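Local structure of GTN Reductase (Agrobacterium tumefaciens, 5N6G) at residues T25-S29 and A360-T364; Q63-D67 and K127-I131; I204-A208 and P247-V252. The protein probably reduces activated carbon-carbon double bonds with NADH or NADPH, as an FMN-dependent ene-reductase of the Old Yellow Enzyme family. All coordinates share one frame; numbering follows the deposited sequence.

Followed from the N terminus, the chain leaves barrel strand 19-21 and enters the loop that carries 25-29; contact 1 brings the tail, 360-364, back to it and so closes a loop of more than three hundred residues round nearly the whole TIM barrel. Contacts 2 and 3 both fall within that span, one after the other. Contact 2 joins the loop after strand 50-57 to the hairpin strand 127-131, and its loop touches contact 1 directly, with Asn27 ND2 3.0 Å from Ala66 O; both border the bound 2-phenylacrylic acid. Contact 3 pairs two outer helices, with its centre about 36 Å from that of contact 1.

Contact 1. Residues T25-S29 and A360-T364. With FMN (flavin mononucleotide), chain B; 8OZ (2-Phenylacrylic acid), chain C.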
loop_
_atom_site.group_PDB
_atom_site.type_symbol
_atom_site.label_atom_id
_atom_site.label_comp_id
_atom_site.label_asym_id
_atom_site.label_seq_id
_atom_site.Cartn_x
_atom_site.Cartn_y
_atom_site.Cartn_z
ATOM N N THR A 25 5.568 2.708 5.798
ATOM C CA THR A 25 6.830 3.379 5.464
ATOM C C THR A 25 7.576 3.792 6.723
ATOM O O THR A 25 7.039 4.495 7.591
ATOM C CB THR A 25 6.523 4.606 4.594
ATOM O OG1 THR A 25 6.002 4.158 3.340
ATOM C CG2 THR A 25 7.766 5.448 4.321
ATOM N N ARG A 26 8.832 3.346 6.839
ATOM C CA ARG A 26 9.647 3.672 7.998
ATOM C C ARG A 26 10.954 4.373 7.659
ATOM O O ARG A 26 11.634 4.821 8.576
ATOM C CB ARG A 26 9.967 2.398 8.817
ATOM C CG ARG A 26 8.757 1.461 9.081
ATOM C CD ARG A 26 7.641 2.117 9.880
ATOM N NE ARG A 26 8.148 2.691 11.124
ATOM C CZ ARG A 26 8.319 2.017 12.259
ATOM N NH1 ARG A 26 7.984 0.735 12.339
ATOM N NH2 ARG A 26 8.812 2.625 13.311
ATOM N N ASN A 27 11.307 4.490 6.375
ATOM C CA ASN A 27 12.505 5.213 5.908
ATOM C C ASN A 27 13.791 4.765 6.601
ATOM O O ASN A 27 14.613 5.583 7.049
ATOM C CB ASN A 27 12.327 6.717 6.085
ATOM C CG ASN A 27 11.015 7.204 5.555
ATOM O OD1 ASN A 27 10.053 7.333 6.309
ATOM N ND2 ASN A 27 10.959 7.482 4.256
ATOM N N ARG A 28 13.986 3.455 6.646
ATOM C CA ARG A 28 15.149 2.881 7.296
ATOM C C ARG A 28 15.933 1.980 6.351
ATOM O O ARG A 28 16.581 1.027 6.788
ATOM C CB ARG A 28 14.715 2.138 8.549
ATOM C CG ARG A 28 14.483 3.118 9.704
ATOM C CD ARG A 28 13.771 2.418 10.785
ATOM N NE ARG A 28 13.710 3.062 12.097
ATOM C CZ ARG A 28 12.711 3.839 12.510
ATOM N NH1 ARG A 28 11.730 4.160 11.700
ATOM N NH2 ARG A 28 12.673 4.260 13.759
ATOM N N SER A 29 15.909 2.287 5.049
ATOM C CA SER A 29 16.628 1.508 4.039
ATOM C C SER A 29 17.458 2.420 3.133
ATOM O O SER A 29 17.120 2.627 1.963
ATOM C CB SER A 29 15.645 0.669 3.222
ATOM O OG SER A 29 14.861 -0.150 4.080
ATOM N N ALA A 360 17.265 1.599 15.266
ATOM C CA ALA A 360 16.523 0.550 15.963
ATOM C C ALA A 360 15.511 1.133 16.932
ATOM O O ALA A 360 14.452 0.535 17.157
ATOM C CB ALA A 360 17.488 -0.352 16.722
ATOM N N GLU A 361 15.812 2.291 17.506
ATOM C CA GLU A 361 14.918 2.879 18.496
ATOM C C GLU A 361 13.573 3.217 17.860
ATOM O O GLU A 361 13.507 3.901 16.836
ATOM C CB GLU A 361 15.556 4.124 19.102
ATOM C CG GLU A 361 14.779 4.722 20.252
ATOM C CD GLU A 361 15.589 5.736 21.037
ATOM O OE1 GLU A 361 16.577 6.263 20.478
ATOM O OE2 GLU A 361 15.246 5.996 22.213
ATOM N N GLY A 362 12.497 2.721 18.464
ATOM C CA GLY A 362 11.169 2.881 17.885
ATOM C C GLY A 362 10.918 2.053 16.648
ATOM O O GLY A 362 10.000 2.360 15.872
ATOM N N TYR A 363 11.693 0.986 16.459
ATOM C CA TYR A 363 11.602 0.154 15.265
ATOM C C TYR A 363 11.654 -1.315 15.666
ATOM O O TYR A 363 10.656 -2.036 15.536
ATOM C CB TYR A 363 12.743 0.526 14.316
ATOM C CG TYR A 363 12.738 -0.113 12.954
ATOM C CD1 TYR A 363 11.659 -0.002 12.092
ATOM C CD2 TYR A 363 13.853 -0.796 12.502
ATOM C CE1 TYR A 363 11.684 -0.579 10.845
ATOM C CE2 TYR A 363 13.897 -1.363 11.255
ATOM C CZ TYR A 363 12.805 -1.270 10.425
ATOM O OH TYR A 363 12.829 -1.819 9.163
ATOM N N THR A 364 12.794 -1.761 16.169
ATOM C CA THR A 364 12.960 -3.152 16.579
ATOM C C THR A 364 13.013 -3.334 18.092
ATOM O O THR A 364 13.202 -4.468 18.569
ATOM C CB THR A 364 14.232 -3.726 15.962
ATOM O OG1 THR A 364 15.302 -2.808 16.199
ATOM C CG2 THR A 364 14.090 -3.941 14.467
HETATM N N1 FMN B . -0.121 3.247 3.888
HETATM C C2 FMN B . 0.294 2.650 2.723
HETATM O O2 FMN B . -0.521 2.231 1.871
HETATM N N3 FMN B . 1.642 2.476 2.495
HETATM C C4 FMN B . 2.664 2.893 3.326
HETATM O O4 FMN B . 3.838 2.647 3.049
HETATM C C4A FMN B . 2.219 3.549 4.536
HETATM N N5 FMN B . 3.126 3.944 5.394
HETATM C C5A FMN B . 2.685 4.423 6.616
HETATM C C6 FMN B . 3.633 4.739 7.582
HETATM C C7 FMN B . 3.247 5.112 8.862
HETATM C C7M FMN B . 4.314 5.414 9.885
HETATM C C8 FMN B . 1.889 5.186 9.189
HETATM C C8M FMN B . 1.438 5.526 10.583
HETATM C C9 FMN B . 0.933 4.894 8.219
HETATM C C9A FMN B . 1.326 4.505 6.939
HETATM N N10 FMN B . 0.385 4.093 5.971
HETATM C C10 FMN B . 0.798 3.638 4.749
HETATM C "C1'" FMN B . -1.026 3.987 6.369
HETATM C "C2'" FMN B . -1.271 2.716 7.172
HETATM O "O2'" FMN B . -1.068 1.556 6.356
HETATM C "C3'" FMN B . -2.671 2.649 7.782
HETATM O "O3'" FMN B . -3.647 2.796 6.752
HETATM C "C4'" FMN B . -2.927 3.716 8.845
HETATM O "O4'" FMN B . -1.890 3.694 9.828
HETATM C "C5'" FMN B . -4.292 3.567 9.492
HETATM O "O5'" FMN B . -4.386 2.307 10.185
HETATM P P FMN B . -4.289 2.135 11.797
HETATM O O1P FMN B . -5.461 2.912 12.357
HETATM O O2P FMN B . -2.968 2.774 12.192
HETATM O O3P FMN B . -4.355 0.668 12.019
HETATM C C4 8OZ C . 3.548 7.919 5.596
HETATM C C5 8OZ C . 4.735 8.520 5.248
HETATM C C6 8OZ C . 5.217 8.388 3.965
HETATM C C7 8OZ C . 4.522 7.640 3.032
HETATM C C8 8OZ C . 1.154 6.205 2.275
HETATM C C 8OZ C . 3.338 5.277 1.652
HETATM O O 8OZ C . 0.548 5.395 1.615
HETATM C C1 8OZ C . 2.645 6.115 2.408
HETATM C C2 8OZ C . 3.332 7.013 3.377
HETATM C C3 8OZ C . 2.841 7.173 4.670
HETATM O O1 8OZ C . 0.558 7.202 2.883
HETATM O O HOH W 1 8.326 -0.583 14.864
#
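Two irregular segments face each other without backbone pairing, the nearest CA atoms being those of Arg26 and Tyr363 at 8.3 Å. Arg28 lies over one face of the Tyr363 ring: its CD sits 3.4 Å from the ring centroid, almost on the normal, a CH-pi contact, while its guanidinium plane lies only 10° from that of the ring. An extended chain from CG to NE lays Arg28 along the ring, running counter to Tyr363. Arg26 instead bends at chi2 and chi3 and meets the ring at its edge, its guanidinium turned 76° against it. From there NH2 of Arg26 donates to Gly362 O over 2.8 Å, in both the carbonyl and the guanidinium planes but bent at the hydrogen (137°), and water 1 links NH1 of Arg26 to Tyr363 O. Arg28 NH2 gives a weak bond to Glu361 O and NH1 reaches Arg26 O; its strongest polar partner is Gly359 O, bonded to NE, and NH2 also bonds Thr354 O. The tyrosine hydroxyl is held by Asn38. On the cofactor side, Thr25 N donates to FMN N5 (2.8 Å) and Thr25 OG1 to FMN O4. The charges of the two buried arginines are probably offset by carbonyl oxygens (Phe355 O also takes Arg26 NE), with Tyr41 OH at Arg26 NH1 and the tyrosine face under Arg28, which fastens the C-terminal tail to the flavin-binding loop.

Contact 2. Residues Q63-D67 and K127-I131. With 8OZ (2-Phenylacrylic acid), chain C.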
loop_
_atom_site.group_PDB
_atom_site.type_symbol
_atom_site.label_atom_id
_atom_site.label_comp_id
_atom_site.label_asym_id
_atom_site.label_seq_id
_atom_site.Cartn_x
_atom_site.Cartn_y
_atom_site.Cartn_z
ATOM N N GLN A 63 10.006 6.679 -6.696
ATOM C CA GLN A 63 10.401 7.071 -5.341
ATOM C C GLN A 63 9.952 8.487 -5.025
ATOM O O GLN A 63 10.167 9.404 -5.819
ATOM C CB GLN A 63 11.922 7.041 -5.165
ATOM C CG GLN A 63 12.509 5.662 -5.075
ATOM C CD GLN A 63 12.484 5.088 -3.676
ATOM O OE1 GLN A 63 11.737 5.540 -2.792
ATOM N NE2 GLN A 63 13.284 4.037 -3.477
ATOM N N GLY A 64 9.443 8.677 -3.807
ATOM C CA GLY A 64 9.066 9.995 -3.332
ATOM C C GLY A 64 9.644 10.418 -2.002
ATOM O O GLY A 64 9.493 11.581 -1.618
ATOM N N TYR A 65 10.305 9.488 -1.289
ATOM C CA TYR A 65 10.891 9.749 0.026
ATOM C C TYR A 65 12.252 9.083 0.088
ATOM O O TYR A 65 12.496 8.062 -0.560
ATOM C CB TYR A 65 10.026 9.208 1.186
ATOM C CG TYR A 65 8.591 9.650 1.088
ATOM C CD1 TYR A 65 7.711 8.973 0.281
ATOM C CD2 TYR A 65 8.140 10.787 1.728
ATOM C CE1 TYR A 65 6.417 9.362 0.148
ATOM C CE2 TYR A 65 6.831 11.198 1.584
ATOM C CZ TYR A 65 5.975 10.470 0.800
ATOM O OH TYR A 65 4.663 10.865 0.635
ATOM N N ALA A 66 13.112 9.635 0.940
ATOM C CA ALA A 66 14.448 9.085 1.097
ATOM C C ALA A 66 14.452 7.812 1.942
ATOM O O ALA A 66 13.597 7.590 2.809
ATOM C CB ALA A 66 15.369 10.109 1.752
ATOM N N ASP A 67 15.449 6.968 1.672
ATOM C CA ASP A 67 15.753 5.778 2.461
ATOM C C ASP A 67 14.601 4.776 2.457
ATOM O O ASP A 67 14.368 4.083 3.452
ATOM C CB ASP A 67 16.152 6.159 3.897
ATOM C CG ASP A 67 17.485 6.916 3.954
ATOM O OD1 ASP A 67 18.229 6.938 2.960
ATOM O OD2 ASP A 67 17.781 7.520 4.995
ATOM N N LYS A 127 4.664 17.449 1.393
ATOM C CA LYS A 127 6.043 17.524 1.834
ATOM C C LYS A 127 6.668 16.149 1.764
ATOM O O LYS A 127 5.986 15.135 1.890
ATOM C CB LYS A 127 6.156 18.069 3.268
ATOM C CG LYS A 127 5.949 19.564 3.356
ATOM C CD LYS A 127 5.984 20.051 4.802
ATOM C CE LYS A 127 5.840 21.565 4.883
ATOM N NZ LYS A 127 6.937 22.260 4.157
ATOM N N THR A 128 7.982 16.129 1.571
ATOM C CA THR A 128 8.682 14.865 1.495
ATOM C C THR A 128 9.993 14.942 2.261
ATOM O O THR A 128 10.344 15.970 2.844
ATOM C CB THR A 128 8.936 14.422 0.051
ATOM O OG1 THR A 128 9.625 13.181 0.109
ATOM C CG2 THR A 128 9.775 15.430 -0.744
ATOM N N TYR A 129 10.713 13.822 2.266
ATOM C CA TYR A 129 11.957 13.670 3.012
ATOM C C TYR A 129 13.060 13.401 1.999
ATOM O O TYR A 129 12.981 12.430 1.240
ATOM C CB TYR A 129 11.860 12.526 4.027
ATOM C CG TYR A 129 10.472 12.287 4.624
ATOM C CD1 TYR A 129 9.583 13.332 4.834
ATOM C CD2 TYR A 129 10.059 11.007 4.982
ATOM C CE1 TYR A 129 8.327 13.114 5.366
ATOM C CE2 TYR A 129 8.800 10.783 5.530
ATOM C CZ TYR A 129 7.944 11.845 5.715
ATOM O OH TYR A 129 6.697 11.647 6.254
ATOM N N ILE A 130 14.073 14.265 1.976
ATOM C CA ILE A 130 15.144 14.221 0.978
ATOM C C ILE A 130 16.516 14.206 1.641
ATOM O O ILE A 130 16.656 14.433 2.844
ATOM C CB ILE A 130 15.065 15.385 -0.035
ATOM C CG1 ILE A 130 15.216 16.737 0.666
ATOM C CG2 ILE A 130 13.747 15.308 -0.807
ATOM C CD1 ILE A 130 15.594 17.855 -0.275
ATOM N N ILE A 131 17.534 13.919 0.816
ATOM C CA ILE A 131 18.937 13.924 1.234
ATOM C C ILE A 131 19.715 14.885 0.341
ATOM O O ILE A 131 19.701 14.752 -0.887
ATOM C CB ILE A 131 19.553 12.512 1.172
ATOM C CG1 ILE A 131 18.763 11.533 2.059
ATOM C CG2 ILE A 131 21.042 12.544 1.567
ATOM C CD1 ILE A 131 18.664 11.940 3.538
HETATM C C4 8OZ C . 3.548 7.919 5.596
HETATM C C5 8OZ C . 4.735 8.520 5.248
HETATM C C6 8OZ C . 5.217 8.388 3.965
HETATM C C7 8OZ C . 4.522 7.640 3.032
HETATM C C8 8OZ C . 1.154 6.205 2.275
HETATM C C 8OZ C . 3.338 5.277 1.652
HETATM O O 8OZ C . 0.548 5.395 1.615
HETATM C C1 8OZ C . 2.645 6.115 2.408
HETATM C C2 8OZ C . 3.332 7.013 3.377
HETATM C C3 8OZ C . 2.841 7.173 4.670
HETATM O O1 8OZ C . 0.558 7.202 2.883
HETATM O O HOH W 2 3.861 13.326 1.561
#
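Part of the wall of the substrate pocket, at the C-terminal end of the barrel strands, where the flavin lies, is built where the loop after strand 50-57 meets strand 127-131, one arm of a two-stranded antiparallel hairpin. Tyr65 and Tyr129, both in the pocket of 2-phenylacrylic acid, form an edge-to-face pair: CD2 of Tyr65 points at the middle of the Tyr129 ring, with centroids 5.1 Å apart and planes inclined at 57°. One face of the Tyr65 ring lies against the phenyl group of the ligand, 3.9 Å from CE1 to ligand C7, and Tyr129 OH comes 3.8 Å from ligand C5. Tyr129 is deposited in two conformers, so this placement holds for one of them.

Beside the ring pair the backbones are joined by Ala66 N, which donates to Tyr129 O over 2.8 Å. Thr128 puts OG1 anti to its own backbone N (chi1 180°), which turns the hydroxyl toward Gly64 O; the bond modelled there is very short, so its length deserves caution. Thr128 OG1 also lies 3.2 Å from Tyr65 CD2. Ala66 CB packs on CG1 of Ile131 at 3.7 Å.

At the far end of the ring, Tyr65 OH is hydrogen-bonded to Tyr183 OH, another pocket residue, and shares water 2 with Lys127 O. Backbone bonds thus fix where the two tyrosines start, while the Tyr183 partner and the water restrain the hydroxyl of Tyr65, a combination that probably holds its aromatic face ready for the phenyl group of the ligand.

Contact 3. Residues I204-A208 and P247-V252; sequences IENRA and PLYNYV
Tyr251 projects from helix 247-252 across 204-208, the first turn of helix 204-222, and the packing is organised round its ring. CG of Tyr251 stands anti to the backbone N (chi1 172°), which swings the ring out toward the partner helix. There Ile204 and Tyr251 run past each other in opposite senses, CG2 of Ile204 lying 3.7 Å from Tyr251 CD2. Ala208 meets the ring differently: its CB lies at the ring edge, in plane, 3.7 Å from Tyr251 CE2. Glu205 crosses the hydroxyl end at about a right angle, with CG 3.6 Å from Tyr251 OH, so the aliphatic part of the acid does the touching. Water 3, also in the ring plane, connects that hydroxyl to Glu205 O.

The other branch of Ile204 reaches toward the start of the partner segment, where CD1 rests 3.8 Å from Pro247 CB, the two side chains roughly perpendicular. Leu248 comes up beside them, its CD1 4.1 Å from Ile204 CG2; CD1 also lies over one face of the Arg207 guanidinium, with CD2 3.9 Å from Arg207 NH1. Arg207 NH1 is hydrogen-bonded to Leu189 O and salt-bridged to Glu242, which probably offsets its charge. Ala208 CB also touches Val252 CG2.

The axes of the two segments come within 9.9 Å and cross at -60°. Helices 204-222 and 245-256 flank barrel strand 227-231 along the sequence, as successive outer helices of a TIM barrel do. Helix 184-189 receives Tyr249 and Val252, and helix 286-295 packs against Tyr249 and Asn250.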
loop_
_atom_site.group_PDB
_atom_site.type_symbol
_atom_site.label_atom_id
_atom_site.label_comp_id
_atom_site.label_asym_id
_atom_site.label_seq_id
_atom_site.Cartn_x
_atom_site.Cartn_y
_atom_site.Cartn_z
ATOM N N ILE A 204 -15.416 8.287 -15.852
ATOM C CA ILE A 204 -15.018 7.307 -14.847
ATOM C C ILE A 204 -14.240 6.167 -15.492
ATOM O O ILE A 204 -13.212 5.725 -14.969
ATOM C CB ILE A 204 -16.270 6.795 -14.110
ATOM C CG1 ILE A 204 -16.744 7.858 -13.125
ATOM C CG2 ILE A 204 -16.031 5.443 -13.436
ATOM C CD1 ILE A 204 -18.159 7.594 -12.597
ATOM N N GLU A 205 -14.731 5.657 -16.627
ATOM C CA GLU A 205 -14.056 4.562 -17.315
ATOM C C GLU A 205 -12.645 4.957 -17.713
ATOM O O GLU A 205 -11.710 4.150 -17.616
ATOM C CB GLU A 205 -14.851 4.156 -18.563
ATOM C CG GLU A 205 -16.260 3.567 -18.285
ATOM C CD GLU A 205 -17.373 4.584 -17.898
ATOM O OE1 GLU A 205 -17.197 5.829 -17.958
ATOM O OE2 GLU A 205 -18.467 4.106 -17.525
ATOM N N ASN A 206 -12.476 6.185 -18.193
ATOM C CA ASN A 206 -11.153 6.643 -18.602
ATOM C C ASN A 206 -10.240 6.832 -17.405
ATOM O O ASN A 206 -9.044 6.513 -17.477
ATOM C CB ASN A 206 -11.268 7.944 -19.384
ATOM C CG ASN A 206 -11.736 7.731 -20.806
ATOM O OD1 ASN A 206 -12.022 6.595 -21.224
ATOM N ND2 ASN A 206 -11.788 8.809 -21.570
ATOM N N ARG A 207 -10.767 7.397 -16.306
ATOM C CA ARG A 207 -9.935 7.607 -15.121
ATOM C C ARG A 207 -9.528 6.298 -14.441
ATOM O O ARG A 207 -8.464 6.245 -13.808
ATOM C CB ARG A 207 -10.648 8.538 -14.143
ATOM C CG ARG A 207 -10.705 9.984 -14.704
ATOM C CD ARG A 207 -11.197 10.975 -13.684
ATOM N NE ARG A 207 -12.654 11.001 -13.592
ATOM C CZ ARG A 207 -13.345 10.989 -12.456
ATOM N NH1 ARG A 207 -12.746 10.895 -11.276
ATOM N NH2 ARG A 207 -14.663 11.096 -12.506
ATOM N N ALA A 208 -10.341 5.246 -14.555
ATOM C CA ALA A 208 -10.011 3.925 -14.034
ATOM C C ALA A 208 -9.091 3.124 -14.948
ATOM O O ALA A 208 -8.599 2.072 -14.538
ATOM C CB ALA A 208 -11.299 3.139 -13.810
ATOM N N PRO A 247 -19.727 6.476 -7.403
ATOM C CA PRO A 247 -19.807 5.852 -8.737
ATOM C C PRO A 247 -18.451 5.453 -9.272
ATOM O O PRO A 247 -18.336 4.444 -9.985
ATOM C CB PRO A 247 -20.487 6.927 -9.608
ATOM C CG PRO A 247 -20.420 8.184 -8.819
ATOM C CD PRO A 247 -20.345 7.816 -7.366
ATOM N N LEU A 248 -17.417 6.231 -8.930
ATOM C CA LEU A 248 -16.064 5.961 -9.381
ATOM C C LEU A 248 -15.564 4.655 -8.811
ATOM O O LEU A 248 -15.115 3.761 -9.555
ATOM C CB LEU A 248 -15.161 7.099 -8.918
ATOM C CG LEU A 248 -13.666 7.026 -9.217
ATOM C CD1 LEU A 248 -13.378 7.024 -10.717
ATOM C CD2 LEU A 248 -12.976 8.185 -8.491
ATOM N N TYR A 249 -15.618 4.541 -7.486
ATOM C CA TYR A 249 -15.055 3.383 -6.806
ATOM C C TYR A 249 -15.934 2.146 -6.950
ATOM O O TYR A 249 -15.405 1.037 -7.047
ATOM C CB TYR A 249 -14.790 3.732 -5.343
ATOM C CG TYR A 249 -13.436 4.368 -5.210
ATOM C CD1 TYR A 249 -12.294 3.586 -5.025
ATOM C CD2 TYR A 249 -13.282 5.736 -5.356
ATOM C CE1 TYR A 249 -11.050 4.163 -4.925
ATOM C CE2 TYR A 249 -12.043 6.321 -5.285
ATOM C CZ TYR A 249 -10.932 5.536 -5.071
ATOM O OH TYR A 249 -9.717 6.154 -5.008
ATOM N N ASN A 250 -17.257 2.303 -7.024
ATOM C CA ASN A 250 -18.090 1.149 -7.329
ATOM C C ASN A 250 -17.746 0.602 -8.702
ATOM O O ASN A 250 -17.669 -0.611 -8.877
ATOM C CB ASN A 250 -19.568 1.504 -7.227
ATOM C CG ASN A 250 -20.083 1.516 -5.771
ATOM O OD1 ASN A 250 -19.306 1.637 -4.804
ATOM N ND2 ASN A 250 -21.396 1.403 -5.622
ATOM N N TYR A 251 -17.496 1.477 -9.679
ATOM C CA TYR A 251 -17.081 1.010 -11.000
ATOM C C TYR A 251 -15.757 0.267 -10.916
ATOM O O TYR A 251 -15.601 -0.807 -11.505
ATOM C CB TYR A 251 -16.969 2.182 -11.979
ATOM C CG TYR A 251 -16.368 1.778 -13.309
ATOM C CD1 TYR A 251 -17.159 1.254 -14.312
ATOM C CD2 TYR A 251 -15.014 1.910 -13.541
ATOM C CE1 TYR A 251 -16.600 0.861 -15.520
ATOM C CE2 TYR A 251 -14.453 1.517 -14.713
ATOM C CZ TYR A 251 -15.245 0.998 -15.707
ATOM O OH TYR A 251 -14.697 0.592 -16.922
ATOM N N VAL A 252 -14.786 0.836 -10.203
ATOM C CA VAL A 252 -13.467 0.211 -10.092
ATOM C C VAL A 252 -13.600 -1.208 -9.560
ATOM O O VAL A 252 -13.054 -2.156 -10.139
ATOM C CB VAL A 252 -12.538 1.059 -9.208
ATOM C CG1 VAL A 252 -11.312 0.269 -8.786
ATOM C CG2 VAL A 252 -12.126 2.314 -9.991
HETATM O O HOH W 3 -11.989 1.427 -17.319
#